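PDB 1RQB: methylmalonyl-CoA carboxyltransferase 5S subunit from Propionibacterium freudenreichii subsp. shermanii, which transfers a carboxyl group from the biotin of the 1.3S subunit to pyruvate, forming oxaloacetate, with one cobalt(II) ion bound per subunit. Local coordinates for residues M44-V50 / R86-F90; W67-Y72 / P83-L87; R112-D116 / Q420-D424; A387-Y393 / S413-I418; Q433-A437 / V450-A454. One frame throughout, in Å; residues are numbered along the deposited sequence.

Contact 1 (M44-V50 / R86-F90); sequences MAMEDMV and RLRTF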
# COMPACT_ATOMS: atom_id res chain seq x y z
N MSE A 44 -17.80 8.68 -8.88
CA MSE A 44 -18.16 7.43 -9.57
C MSE A 44 -19.61 7.44 -10.06
O MSE A 44 -20.54 7.61 -9.28
CB MSE A 44 -17.97 6.22 -8.67
CG MSE A 44 -18.41 4.96 -9.35
SE MSE A 44 -16.93 4.19 -10.28
CE MSE A 44 -16.34 3.19 -8.85
N ALA A 45 -19.79 7.20 -11.35
CA ALA A 45 -21.12 7.18 -11.96
C ALA A 45 -21.76 5.80 -11.76
O ALA A 45 -21.09 4.77 -11.83
CB ALA A 45 -21.02 7.49 -13.45
N MSE A 46 -23.07 5.80 -11.54
CA MSE A 46 -23.82 4.56 -11.32
C MSE A 46 -23.60 3.60 -12.50
O MSE A 46 -23.48 2.39 -12.30
CB MSE A 46 -25.32 4.86 -11.16
CG MSE A 46 -26.14 3.64 -10.80
SE MSE A 46 -25.48 2.83 -9.13
CE MSE A 46 -27.17 2.10 -8.49
N GLU A 47 -23.54 4.14 -13.71
CA GLU A 47 -23.34 3.33 -14.92
C GLU A 47 -22.05 2.50 -14.82
O GLU A 47 -21.96 1.40 -15.36
CB GLU A 47 -23.26 4.23 -16.16
CG GLU A 47 -22.16 5.29 -16.10
CD GLU A 47 -22.26 6.36 -17.20
OE1 GLU A 47 -23.32 7.02 -17.30
OE2 GLU A 47 -21.27 6.54 -17.95
N ASP A 48 -21.06 3.02 -14.10
CA ASP A 48 -19.76 2.34 -13.98
C ASP A 48 -19.73 1.35 -12.81
O ASP A 48 -18.75 0.63 -12.65
CB ASP A 48 -18.64 3.37 -13.81
CG ASP A 48 -18.32 4.13 -15.10
OD1 ASP A 48 -18.41 3.52 -16.19
OD2 ASP A 48 -17.96 5.33 -15.05
N MSE A 49 -20.80 1.28 -12.02
CA MSE A 49 -20.80 0.39 -10.85
C MSE A 49 -21.77 -0.79 -10.99
O MSE A 49 -21.48 -1.89 -10.52
CB MSE A 49 -21.21 1.16 -9.58
CG MSE A 49 -20.27 2.26 -9.14
SE MSE A 49 -20.81 3.02 -7.40
CE MSE A 49 -22.02 4.40 -8.01
N VAL A 50 -22.94 -0.57 -11.60
CA VAL A 50 -23.97 -1.62 -11.67
C VAL A 50 -23.45 -2.95 -12.22
O VAL A 50 -23.92 -4.01 -11.80
CB VAL A 50 -25.21 -1.19 -12.49
CG1 VAL A 50 -25.92 -0.04 -11.76
CG2 VAL A 50 -24.81 -0.78 -13.90
N ARG A 86 -30.58 5.57 -6.84
CA ARG A 86 -29.36 4.76 -6.74
C ARG A 86 -29.55 3.69 -5.65
O ARG A 86 -29.20 2.53 -5.84
CB ARG A 86 -28.15 5.64 -6.40
CG ARG A 86 -26.87 4.83 -6.14
CD ARG A 86 -25.65 5.69 -5.77
NE ARG A 86 -25.16 6.49 -6.90
CZ ARG A 86 -23.98 7.11 -6.92
NH1 ARG A 86 -23.17 7.05 -5.88
NH2 ARG A 86 -23.60 7.77 -8.01
N LEU A 87 -30.11 4.10 -4.52
CA LEU A 87 -30.35 3.17 -3.41
C LEU A 87 -31.33 2.08 -3.86
O LEU A 87 -31.10 0.90 -3.61
CB LEU A 87 -30.92 3.90 -2.19
CG LEU A 87 -31.41 3.02 -1.02
CD1 LEU A 87 -30.29 2.08 -0.56
CD2 LEU A 87 -31.85 3.92 0.12
N ARG A 88 -32.42 2.47 -4.52
CA ARG A 88 -33.38 1.46 -4.99
C ARG A 88 -32.72 0.48 -5.96
O ARG A 88 -32.97 -0.73 -5.90
CB ARG A 88 -34.59 2.13 -5.65
CG ARG A 88 -35.57 2.68 -4.63
CD ARG A 88 -36.82 3.25 -5.26
NE ARG A 88 -36.62 4.55 -5.90
CZ ARG A 88 -36.85 5.71 -5.29
NH1 ARG A 88 -37.30 5.72 -4.04
NH2 ARG A 88 -36.65 6.85 -5.92
N THR A 89 -31.87 0.99 -6.84
CA THR A 89 -31.20 0.14 -7.83
C THR A 89 -30.26 -0.84 -7.12
O THR A 89 -30.25 -2.03 -7.44
CB THR A 89 -30.40 0.99 -8.84
OG1 THR A 89 -31.30 1.83 -9.56
CG2 THR A 89 -29.67 0.09 -9.83
N PHE A 90 -29.49 -0.36 -6.15
CA PHE A 90 -28.57 -1.24 -5.42
C PHE A 90 -29.36 -2.33 -4.68
O PHE A 90 -28.93 -3.48 -4.62
CB PHE A 90 -27.75 -0.44 -4.41
CG PHE A 90 -26.57 0.29 -5.01
CD1 PHE A 90 -26.11 1.48 -4.44
CD2 PHE A 90 -25.89 -0.23 -6.11
CE1 PHE A 90 -24.99 2.15 -4.97
CE2 PHE A 90 -24.77 0.44 -6.64
CZ PHE A 90 -24.33 1.63 -6.06
O HOH W 1 -20.87 8.68 -6.80
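Two selenomethionines meet the same phenylalanine ring here, each from a different direction. The CE methyl of Met46 sits over one face of Phe90, 3.6 Å from the ring centroid and 18° off its normal, a CH-pi contact, while its SE lies obliquely 4.0 Å from the centroid; the SE of Met49 lies at the ring edge, 4.0 Å from Phe90 CZ. Both are Met-aromatic contacts. The end of the Met46 side chain comes in between residues one turn apart on the helix: Met46 CE is 3.6 Å from Arg86 CG and 3.4 Å from Thr89 CB. Met49 CE also lies over one face of the Arg86 guanidinium, 3.5 Å from Arg86 CZ. The polar link is modest: Arg86 NH2 makes a weak hydrogen bond of 3.3 Å to Met44 O, and water 1 bridges Met44 O (2.7 Å) and Arg86 NH1 (3.0 Å); the main ionic partner of Arg86 is Glu81. The 44-50 loop, between helices 31-39 and 53-58, thus packs on helix 83-93 of the TIM barrel. Leu32 of helix 31-39 touches both Met49 and Phe90, and Met44 lies against the substrate-binding His36 and against Phe293 of helix 283-296.

Contact 2 (W67-Y72 / P83-L87); sequences WGGATY and PWERL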
# COMPACT_ATOMS: atom_id res chain seq x y z
N TRP A 67 -24.06 3.75 0.34
CA TRP A 67 -24.88 4.97 0.39
C TRP A 67 -24.44 5.85 1.56
O TRP A 67 -23.69 5.43 2.44
CB TRP A 67 -26.36 4.59 0.53
CG TRP A 67 -27.32 5.52 -0.18
CD1 TRP A 67 -27.33 5.82 -1.52
CD2 TRP A 67 -28.42 6.25 0.40
NE1 TRP A 67 -28.37 6.68 -1.80
CE2 TRP A 67 -29.05 6.96 -0.65
CE3 TRP A 67 -28.93 6.37 1.71
CZ2 TRP A 67 -30.18 7.77 -0.44
CZ3 TRP A 67 -30.04 7.18 1.92
CH2 TRP A 67 -30.66 7.87 0.85
N GLY A 68 -24.90 7.09 1.54
CA GLY A 68 -24.54 8.00 2.61
C GLY A 68 -23.20 8.65 2.37
O GLY A 68 -22.66 8.60 1.26
N GLY A 69 -22.63 9.23 3.42
CA GLY A 69 -21.36 9.91 3.26
C GLY A 69 -21.60 11.07 2.30
O GLY A 69 -22.68 11.67 2.31
N ALA A 70 -20.63 11.35 1.44
CA ALA A 70 -20.73 12.47 0.49
C ALA A 70 -21.41 12.04 -0.81
O ALA A 70 -21.54 12.86 -1.72
CB ALA A 70 -19.32 13.00 0.19
N THR A 71 -21.88 10.80 -0.92
CA THR A 71 -22.46 10.37 -2.20
C THR A 71 -23.81 11.05 -2.49
O THR A 71 -24.16 11.23 -3.65
CB THR A 71 -22.66 8.85 -2.29
OG1 THR A 71 -23.61 8.43 -1.31
CG2 THR A 71 -21.33 8.13 -2.08
N TYR A 72 -24.57 11.41 -1.46
CA TYR A 72 -25.86 12.06 -1.71
C TYR A 72 -25.59 13.40 -2.42
O TYR A 72 -26.14 13.69 -3.48
CB TYR A 72 -26.59 12.29 -0.38
CG TYR A 72 -28.09 12.52 -0.48
CD1 TYR A 72 -28.99 11.54 -0.05
CD2 TYR A 72 -28.60 13.73 -0.95
CE1 TYR A 72 -30.36 11.77 -0.06
CE2 TYR A 72 -29.99 13.98 -0.96
CZ TYR A 72 -30.85 12.99 -0.51
OH TYR A 72 -32.21 13.21 -0.49
N PRO A 83 -30.25 10.34 -5.61
CA PRO A 83 -29.65 9.38 -4.67
C PRO A 83 -30.61 8.26 -4.27
O PRO A 83 -30.19 7.13 -4.01
CB PRO A 83 -29.29 10.25 -3.46
CG PRO A 83 -29.26 11.65 -3.98
CD PRO A 83 -30.35 11.68 -5.02
N TRP A 84 -31.90 8.57 -4.21
CA TRP A 84 -32.89 7.55 -3.82
C TRP A 84 -33.03 6.50 -4.92
O TRP A 84 -33.30 5.33 -4.65
CB TRP A 84 -34.23 8.22 -3.48
CG TRP A 84 -34.13 9.18 -2.30
CD1 TRP A 84 -33.94 10.53 -2.36
CD2 TRP A 84 -34.16 8.84 -0.91
NE1 TRP A 84 -33.86 11.05 -1.09
CE2 TRP A 84 -33.99 10.04 -0.18
CE3 TRP A 84 -34.32 7.64 -0.20
CZ2 TRP A 84 -33.97 10.07 1.22
CZ3 TRP A 84 -34.31 7.67 1.19
CH2 TRP A 84 -34.13 8.88 1.89
N GLU A 85 -32.86 6.90 -6.18
CA GLU A 85 -32.95 5.93 -7.28
C GLU A 85 -31.73 5.01 -7.23
O GLU A 85 -31.81 3.83 -7.54
CB GLU A 85 -33.01 6.65 -8.62
CG GLU A 85 -33.10 5.73 -9.83
CD GLU A 85 -34.43 4.99 -9.92
OE1 GLU A 85 -34.62 4.24 -10.91
OE2 GLU A 85 -35.28 5.15 -9.01
N ARG A 86 -30.58 5.57 -6.84
CA ARG A 86 -29.36 4.76 -6.74
C ARG A 86 -29.55 3.69 -5.65
O ARG A 86 -29.20 2.53 -5.84
CB ARG A 86 -28.15 5.64 -6.40
CG ARG A 86 -26.87 4.83 -6.14
CD ARG A 86 -25.65 5.69 -5.77
NE ARG A 86 -25.16 6.49 -6.90
CZ ARG A 86 -23.98 7.11 -6.92
NH1 ARG A 86 -23.17 7.05 -5.88
NH2 ARG A 86 -23.60 7.77 -8.01
N LEU A 87 -30.11 4.10 -4.52
CA LEU A 87 -30.35 3.17 -3.41
C LEU A 87 -31.33 2.08 -3.86
O LEU A 87 -31.10 0.90 -3.61
CB LEU A 87 -30.92 3.90 -2.19
CG LEU A 87 -31.41 3.02 -1.02
CD1 LEU A 87 -30.29 2.08 -0.56
CD2 LEU A 87 -31.85 3.92 0.12
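Trp67 is the chief bump of this buried contact, its indole lying against the first turn of helix 83-93. Leu87 lies over one face of the indole, with CD2 3.9 Å from the centroid of the six-membered ring and almost on its normal. At the ring edge Trp67 NE1 donates to Pro83 O (2.9 Å), and the far edge points at the face of Trp84 in an edge-to-face pair (six-membered rings, centroids 4.9 Å apart, planes at 61°). Pro83 fills the hollow between Trp67 and Tyr72, its CB 4.0 Å from Trp67 CZ2 and its CG 3.7 Å from the Tyr72 ring centroid. Tyr72 turns its own edge toward Trp84 in an offset edge-to-face pair, closing the aromatic cluster, and Trp84 NE1 donates to Tyr72 OH (2.8 Å), which also bonds Thr452. Along the chain, the type II' turn Gly68-Thr71, with substrate-binding Ala70, joins Trp67 to Tyr72. The contact links barrel strand 63-68 and helix 71-77 to helix 83-93, with helices 116-128 and 447-455 packed against Trp84.

Contact 3 (R112-D116 / Q420-D424); sequences RHYND and QRPAD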
# COMPACT_ATOMS: atom_id res chain seq x y z
N ARG A 112 -26.33 20.90 8.63
CA ARG A 112 -26.61 21.41 9.98
C ARG A 112 -27.40 20.37 10.78
O ARG A 112 -27.80 19.33 10.27
CB ARG A 112 -27.47 22.68 9.93
CG ARG A 112 -28.85 22.44 9.29
CD ARG A 112 -29.72 23.68 9.31
NE ARG A 112 -30.97 23.51 8.57
CZ ARG A 112 -32.10 23.02 9.06
NH1 ARG A 112 -32.17 22.63 10.33
NH2 ARG A 112 -33.18 22.93 8.28
N HIS A 113 -27.61 20.67 12.06
CA HIS A 113 -28.43 19.78 12.89
C HIS A 113 -29.88 20.00 12.47
O HIS A 113 -30.29 21.12 12.20
CB HIS A 113 -28.27 20.12 14.37
CG HIS A 113 -26.96 19.71 14.95
ND1 HIS A 113 -26.85 19.09 16.18
CD2 HIS A 113 -25.70 19.81 14.47
CE1 HIS A 113 -25.58 18.82 16.43
NE2 HIS A 113 -24.86 19.25 15.40
N TYR A 114 -30.65 18.92 12.40
CA TYR A 114 -32.07 19.04 12.04
C TYR A 114 -32.94 18.66 13.24
O TYR A 114 -32.49 17.99 14.17
CB TYR A 114 -32.43 18.09 10.88
CG TYR A 114 -31.76 18.47 9.59
CD1 TYR A 114 -30.47 18.01 9.30
CD2 TYR A 114 -32.37 19.34 8.70
CE1 TYR A 114 -29.81 18.42 8.15
CE2 TYR A 114 -31.72 19.77 7.56
CZ TYR A 114 -30.44 19.31 7.29
OH TYR A 114 -29.78 19.76 6.18
N ASN A 115 -34.19 19.13 13.21
CA ASN A 115 -35.16 18.78 14.26
C ASN A 115 -35.36 17.27 14.20
O ASN A 115 -35.23 16.65 13.14
CB ASN A 115 -36.48 19.53 14.01
CG ASN A 115 -37.63 18.99 14.84
OD1 ASN A 115 -38.27 18.01 14.46
ND2 ASN A 115 -37.90 19.62 15.99
N ASP A 116 -35.66 16.67 15.34
CA ASP A 116 -35.84 15.22 15.48
C ASP A 116 -36.78 14.63 14.43
O ASP A 116 -36.57 13.50 13.98
CB ASP A 116 -36.34 14.86 16.88
CG ASP A 116 -35.24 14.94 17.95
OD1 ASP A 116 -34.04 14.94 17.58
OD2 ASP A 116 -35.58 14.99 19.16
N GLN A 420 -26.35 21.78 26.31
CA GLN A 420 -27.29 20.68 26.07
C GLN A 420 -27.31 20.36 24.57
O GLN A 420 -26.81 21.12 23.75
CB GLN A 420 -28.69 21.09 26.55
CG GLN A 420 -29.76 19.99 26.47
CD GLN A 420 -29.35 18.71 27.18
OE1 GLN A 420 -28.70 17.84 26.60
NE2 GLN A 420 -29.72 18.59 28.45
N ARG A 421 -27.88 19.21 24.23
CA ARG A 421 -27.97 18.77 22.84
C ARG A 421 -28.61 19.88 22.01
O ARG A 421 -29.72 20.33 22.30
CB ARG A 421 -28.83 17.50 22.76
CG ARG A 421 -28.84 16.83 21.38
CD ARG A 421 -29.85 15.69 21.34
NE ARG A 421 -31.20 16.22 21.49
CZ ARG A 421 -32.22 15.87 20.71
NH1 ARG A 421 -32.04 14.99 19.74
NH2 ARG A 421 -33.41 16.45 20.87
N PRO A 422 -27.92 20.34 20.95
CA PRO A 422 -28.43 21.41 20.08
C PRO A 422 -29.84 21.24 19.52
O PRO A 422 -30.61 22.20 19.48
CB PRO A 422 -27.38 21.46 18.97
CG PRO A 422 -26.12 21.08 19.67
CD PRO A 422 -26.55 19.95 20.57
N ALA A 423 -30.19 20.03 19.12
CA ALA A 423 -31.51 19.78 18.50
C ALA A 423 -32.65 20.01 19.49
O ALA A 423 -33.81 20.11 19.08
CB ALA A 423 -31.57 18.36 17.95
N ASP A 424 -32.35 20.08 20.78
CA ASP A 424 -33.37 20.35 21.81
C ASP A 424 -34.00 21.72 21.55
O ASP A 424 -35.14 21.97 21.94
CB ASP A 424 -32.73 20.39 23.21
CG ASP A 424 -32.58 19.02 23.84
OD1 ASP A 424 -32.59 18.01 23.10
OD2 ASP A 424 -32.42 18.96 25.08
O HOH W 2 -28.27 17.89 18.17
O HOH W 3 -35.38 18.19 17.76
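A salt-bridge network joins the TIM-barrel part of the chain to its C-terminal carboxylase domain; Ala423, His113 and Asp116 have the most surface buried by the contact as a whole. Asp116, at the start of helix 116-128, faces the guanidinium of Arg421 in a two-pronged salt bridge: Arg421 NH1 to Asp116 OD1 is 2.9 Å and Arg421 NH2 to Asp116 OD2 is 3.1 Å. Asp424 holds the same guanidinium through OD1, 2.8 Å from Arg421 NE, so one arginine is shared by carboxylates from both segments. Ala423 packs beside the bridge, its CB 3.9 Å from Tyr114 O and 4.2 Å from Asp116 OD1. His113 packs against Pro422, with ND1 3.7 Å from Pro422 CB; Asn145 of helix 144-155 touches both residues. Two waters bridge the segments. Water 3 runs backbone to backbone, accepting from Asp116 N (2.9 Å) and donating to Ala423 O (2.8 Å), whereas water 2 lies 2.7 Å from His113 ND1 and accepts from Ala423 N at 3.0 Å.

Contact 4 (A387-Y393 / S413-I418); sequences ADIMLGY and SGKKPI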
# COMPACT_ATOMS: atom_id res chain seq x y z
N ALA A 387 -17.09 29.86 15.83
CA ALA A 387 -17.83 30.47 16.95
C ALA A 387 -18.88 29.48 17.46
O ALA A 387 -19.07 29.34 18.67
CB ALA A 387 -18.50 31.75 16.50
N ASP A 388 -19.55 28.79 16.54
CA ASP A 388 -20.60 27.83 16.91
C ASP A 388 -20.00 26.66 17.69
O ASP A 388 -20.60 26.19 18.66
CB ASP A 388 -21.33 27.32 15.66
CG ASP A 388 -22.53 28.19 15.29
OD1 ASP A 388 -23.08 28.00 14.18
OD2 ASP A 388 -22.93 29.04 16.10
N ILE A 389 -18.84 26.17 17.26
CA ILE A 389 -18.19 25.06 17.98
C ILE A 389 -17.86 25.50 19.40
O ILE A 389 -18.18 24.82 20.37
CB ILE A 389 -16.87 24.62 17.31
CG1 ILE A 389 -17.15 24.00 15.94
CG2 ILE A 389 -16.15 23.61 18.19
CD1 ILE A 389 -15.91 23.47 15.23
N MSE A 390 -17.24 26.67 19.53
CA MSE A 390 -16.83 27.19 20.84
C MSE A 390 -18.05 27.43 21.74
O MSE A 390 -17.95 27.28 22.96
CB MSE A 390 -16.06 28.51 20.69
CG MSE A 390 -14.73 28.39 19.96
SE MSE A 390 -13.51 27.18 20.86
CE MSE A 390 -13.78 27.76 22.69
N LEU A 391 -19.19 27.77 21.16
CA LEU A 391 -20.38 28.06 21.98
C LEU A 391 -21.25 26.82 22.20
O LEU A 391 -22.30 26.90 22.83
CB LEU A 391 -21.20 29.17 21.32
CG LEU A 391 -20.41 30.48 21.21
CD1 LEU A 391 -21.12 31.46 20.30
CD2 LEU A 391 -20.20 31.06 22.59
N GLY A 392 -20.81 25.66 21.69
CA GLY A 392 -21.57 24.44 21.90
C GLY A 392 -22.72 24.13 20.95
O GLY A 392 -23.50 23.21 21.20
N TYR A 393 -22.81 24.84 19.84
CA TYR A 393 -23.93 24.59 18.92
C TYR A 393 -23.68 23.34 18.07
O TYR A 393 -24.54 22.94 17.28
CB TYR A 393 -24.22 25.83 18.07
CG TYR A 393 -24.89 26.90 18.90
CD1 TYR A 393 -24.15 27.70 19.76
CD2 TYR A 393 -26.28 27.04 18.91
CE1 TYR A 393 -24.77 28.62 20.62
CE2 TYR A 393 -26.91 27.96 19.76
CZ TYR A 393 -26.14 28.74 20.61
OH TYR A 393 -26.74 29.64 21.47
N SER A 413 -20.33 36.79 18.43
CA SER A 413 -21.51 36.19 17.80
C SER A 413 -22.78 36.72 18.47
O SER A 413 -23.85 36.75 17.86
CB SER A 413 -21.46 34.67 17.93
OG SER A 413 -21.58 34.30 19.29
N GLY A 414 -22.66 37.12 19.73
CA GLY A 414 -23.82 37.61 20.44
C GLY A 414 -24.67 36.45 20.93
O GLY A 414 -25.71 36.65 21.55
N LYS A 415 -24.23 35.23 20.62
CA LYS A 415 -24.97 34.03 21.05
C LYS A 415 -24.48 33.59 22.43
O LYS A 415 -23.29 33.68 22.74
CB LYS A 415 -24.75 32.87 20.08
CG LYS A 415 -25.26 33.06 18.68
CD LYS A 415 -25.03 31.76 17.91
CE LYS A 415 -25.55 31.83 16.49
NZ LYS A 415 -25.43 30.49 15.84
N LYS A 416 -25.41 33.09 23.24
CA LYS A 416 -25.07 32.60 24.58
C LYS A 416 -24.60 31.15 24.47
O LYS A 416 -25.14 30.37 23.68
CB LYS A 416 -26.30 32.72 25.49
CG LYS A 416 -27.52 31.97 24.98
CD LYS A 416 -28.77 32.22 25.84
CE LYS A 416 -28.59 31.80 27.30
NZ LYS A 416 -27.69 32.71 28.06
N PRO A 417 -23.58 30.77 25.24
CA PRO A 417 -23.06 29.40 25.20
C PRO A 417 -24.10 28.39 25.68
O PRO A 417 -24.86 28.68 26.61
CB PRO A 417 -21.86 29.45 26.16
CG PRO A 417 -21.49 30.91 26.21
CD PRO A 417 -22.83 31.59 26.21
N ILE A 418 -24.15 27.23 25.04
CA ILE A 418 -25.09 26.17 25.45
C ILE A 418 -24.29 24.90 25.74
O ILE A 418 -23.15 24.77 25.31
CB ILE A 418 -26.14 25.88 24.35
CG1 ILE A 418 -25.48 25.25 23.12
CG2 ILE A 418 -26.85 27.17 23.96
CD1 ILE A 418 -26.47 24.75 22.09
O HOH W 4 -19.98 25.96 25.46
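A Schellman motif ends helix 384-390 within the carboxylase domain, and the segment 413-418 wraps round that end. Gly392, at phi 85°, lets Tyr393 N bond back to Asp388 O (2.8 Å) and Gly392 N to Ile389 O (3.1 Å); a CB here would stand 2.3 Å from Ile418 O, so the close approach of the two backbones needs glycine. Tyr393, with chi1 in the m well, extends its ring between two side chains. Over one face Ile418, chi1 p and chi2 t, places CD1 4.0 Å from the centroid. Over the opposite face runs Lys415, whose chi1 is m and whose remaining torsions are all t; this straight chain takes NZ to 4.7 Å from the ring centroid, a cation-pi contact, and within 2.9 Å of Asp388 OD2 in a salt bridge. Leu391 (m, t) fits its two methyls against different neighbours: CD1 is 3.0 Å from Ser413 OG and CD2 3.8 Å from Pro417 CG. Ser413, at chi1 p, turns OG back to accept from Lys415 N (3.1 Å), an ST turn, and OG also bonds Ala409 O of helix 403-413. Besides the salt bridge, two hydrogen bonds tie the extended 415-418 run to the residues just past the helix: Ile418 N donates to Leu391 O at 2.9 Å, and Tyr393 OH donates to Lys416 O at 2.8 Å.

Contact 5 (Q433-A437 / V450-A454); sequences QSKEA and VLTYA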
# COMPACT_ATOMS: atom_id res chain seq x y z
N GLN A 433 -40.51 22.85 5.33
CA GLN A 433 -39.65 22.30 4.27
C GLN A 433 -40.52 21.79 3.12
O GLN A 433 -40.23 22.06 1.95
CB GLN A 433 -38.81 21.13 4.80
CG GLN A 433 -37.79 21.48 5.88
CD GLN A 433 -36.66 22.36 5.37
OE1 GLN A 433 -36.49 22.52 4.16
NE2 GLN A 433 -35.87 22.91 6.28
N SER A 434 -41.58 21.06 3.46
CA SER A 434 -42.49 20.49 2.46
C SER A 434 -43.12 21.58 1.59
O SER A 434 -43.21 21.42 0.37
CB SER A 434 -43.61 19.71 3.14
OG SER A 434 -43.11 18.55 3.78
N LYS A 435 -43.55 22.68 2.19
CA LYS A 435 -44.23 23.73 1.42
C LYS A 435 -43.25 24.40 0.46
O LYS A 435 -43.56 24.61 -0.71
CB LYS A 435 -44.83 24.79 2.35
CG LYS A 435 -45.55 24.19 3.54
CD LYS A 435 -46.51 23.07 3.15
CE LYS A 435 -47.08 22.41 4.40
NZ LYS A 435 -47.45 20.98 4.18
N GLU A 436 -42.06 24.75 0.95
CA GLU A 436 -41.04 25.40 0.12
C GLU A 436 -40.59 24.47 -1.01
O GLU A 436 -40.38 24.91 -2.14
CB GLU A 436 -39.83 25.80 0.97
CG GLU A 436 -40.13 26.89 1.99
CD GLU A 436 -38.93 27.22 2.86
OE1 GLU A 436 -37.79 27.15 2.34
OE2 GLU A 436 -39.12 27.57 4.04
N ALA A 437 -40.44 23.19 -0.72
CA ALA A 437 -40.00 22.24 -1.75
C ALA A 437 -41.05 22.13 -2.85
O ALA A 437 -40.72 22.06 -4.03
CB ALA A 437 -39.76 20.87 -1.14
N VAL A 450 -38.56 16.08 -0.58
CA VAL A 450 -38.55 17.10 0.48
C VAL A 450 -37.25 16.97 1.26
O VAL A 450 -36.63 17.97 1.65
CB VAL A 450 -39.77 16.94 1.44
CG1 VAL A 450 -39.69 17.96 2.57
CG2 VAL A 450 -41.08 17.12 0.66
N LEU A 451 -36.80 15.74 1.48
CA LEU A 451 -35.54 15.51 2.20
C LEU A 451 -34.39 16.09 1.38
O LEU A 451 -33.49 16.73 1.92
CB LEU A 451 -35.33 14.01 2.44
CG LEU A 451 -36.26 13.43 3.49
CD1 LEU A 451 -36.29 11.92 3.43
CD2 LEU A 451 -35.81 13.91 4.88
N THR A 452 -34.42 15.89 0.07
CA THR A 452 -33.33 16.43 -0.76
C THR A 452 -33.28 17.95 -0.59
O THR A 452 -32.21 18.54 -0.49
CB THR A 452 -33.52 16.08 -2.25
OG1 THR A 452 -33.39 14.66 -2.41
CG2 THR A 452 -32.47 16.77 -3.12
N TYR A 453 -34.45 18.59 -0.56
CA TYR A 453 -34.51 20.04 -0.40
C TYR A 453 -34.04 20.45 1.00
O TYR A 453 -33.32 21.44 1.16
CB TYR A 453 -35.94 20.55 -0.61
CG TYR A 453 -36.08 22.02 -0.36
CD1 TYR A 453 -35.54 22.95 -1.25
CD2 TYR A 453 -36.69 22.49 0.81
CE1 TYR A 453 -35.60 24.33 -0.98
CE2 TYR A 453 -36.76 23.86 1.09
CZ TYR A 453 -36.21 24.77 0.19
OH TYR A 453 -36.26 26.12 0.46
N ALA A 454 -34.43 19.70 2.02
CA ALA A 454 -34.03 20.04 3.39
C ALA A 454 -32.51 19.88 3.58
O ALA A 454 -31.88 20.66 4.28
CB ALA A 454 -34.77 19.14 4.39
O HOH W 5 -32.53 23.19 5.30
O HOH W 6 -34.26 23.59 3.08
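Helices 430-437 and 447-455 of the carboxylase domain form a helix-loop-helix pair; the axes of the segments 433-437 and 450-454 approach to 9.0 Å at 96°. The apolar contacts centre on Ala437 and Val450. Ala437 CB rests 3.9 Å from Tyr453 CB and 4.4 Å from Val450 CG2, while Val450 CG1 reaches across to Gln433 CB (4.0 Å). Phe443, from the connecting loop, touches both Ala437 and Val450, and Trp430 packs on Val450 from one turn earlier in the first helix. Among the van der Waals contacts of the polar residues, Ser434 OG, which bonds Trp430 O, lies 3.7 Å from Val450 CG1, and Gln433 lays its amide along the second helix, with OE1 3.4 Å from Tyr453 CD2 and 3.6 Å from Ala454 CA; the ring of Tyr453 in turn has the backbone N of Ala437 over one face. Water supplies the bridges between Gln433 and the backbone. Water 6 donates to Gln433 OE1 (2.7 Å) and to Tyr453 O (3.0 Å), and water 5 donates to Ala454 O (2.8 Å) with only a weak 3.5 Å link to Gln433 NE2, whose stronger partner is Glu429. A single direct hydrogen bond joins the segments: Tyr453 OH donates to Glu436 OE1 at 2.6 Å, while Glu436 OE2 pairs with Lys432.

Contacts 1 and 2 share Arg86 and Leu87 of helix 83-93, with centres 9 Å apart. Both border the active site: the side chains of Met44 and substrate-binding His36 are about 3 Å apart; contact 2 itself holds substrate-binding Ala70, and its Thr71 side chain is about 11 Å from the cobalt ion. Contacts 3, 4 and 5 lie away from these sites. Contact 5 reaches the barrel through contact 2 (Tyr72 OH to Thr452 OG1, 2.7 Å) and contact 3 (Tyr114 OH to Ala454 O, 3.0 Å). Contact 4 nests within the loop closed by contact 3, and Pro422 CG packs 3.4 Å from Tyr393 O. The centres of contacts 1 and 4 are 41 Å apart.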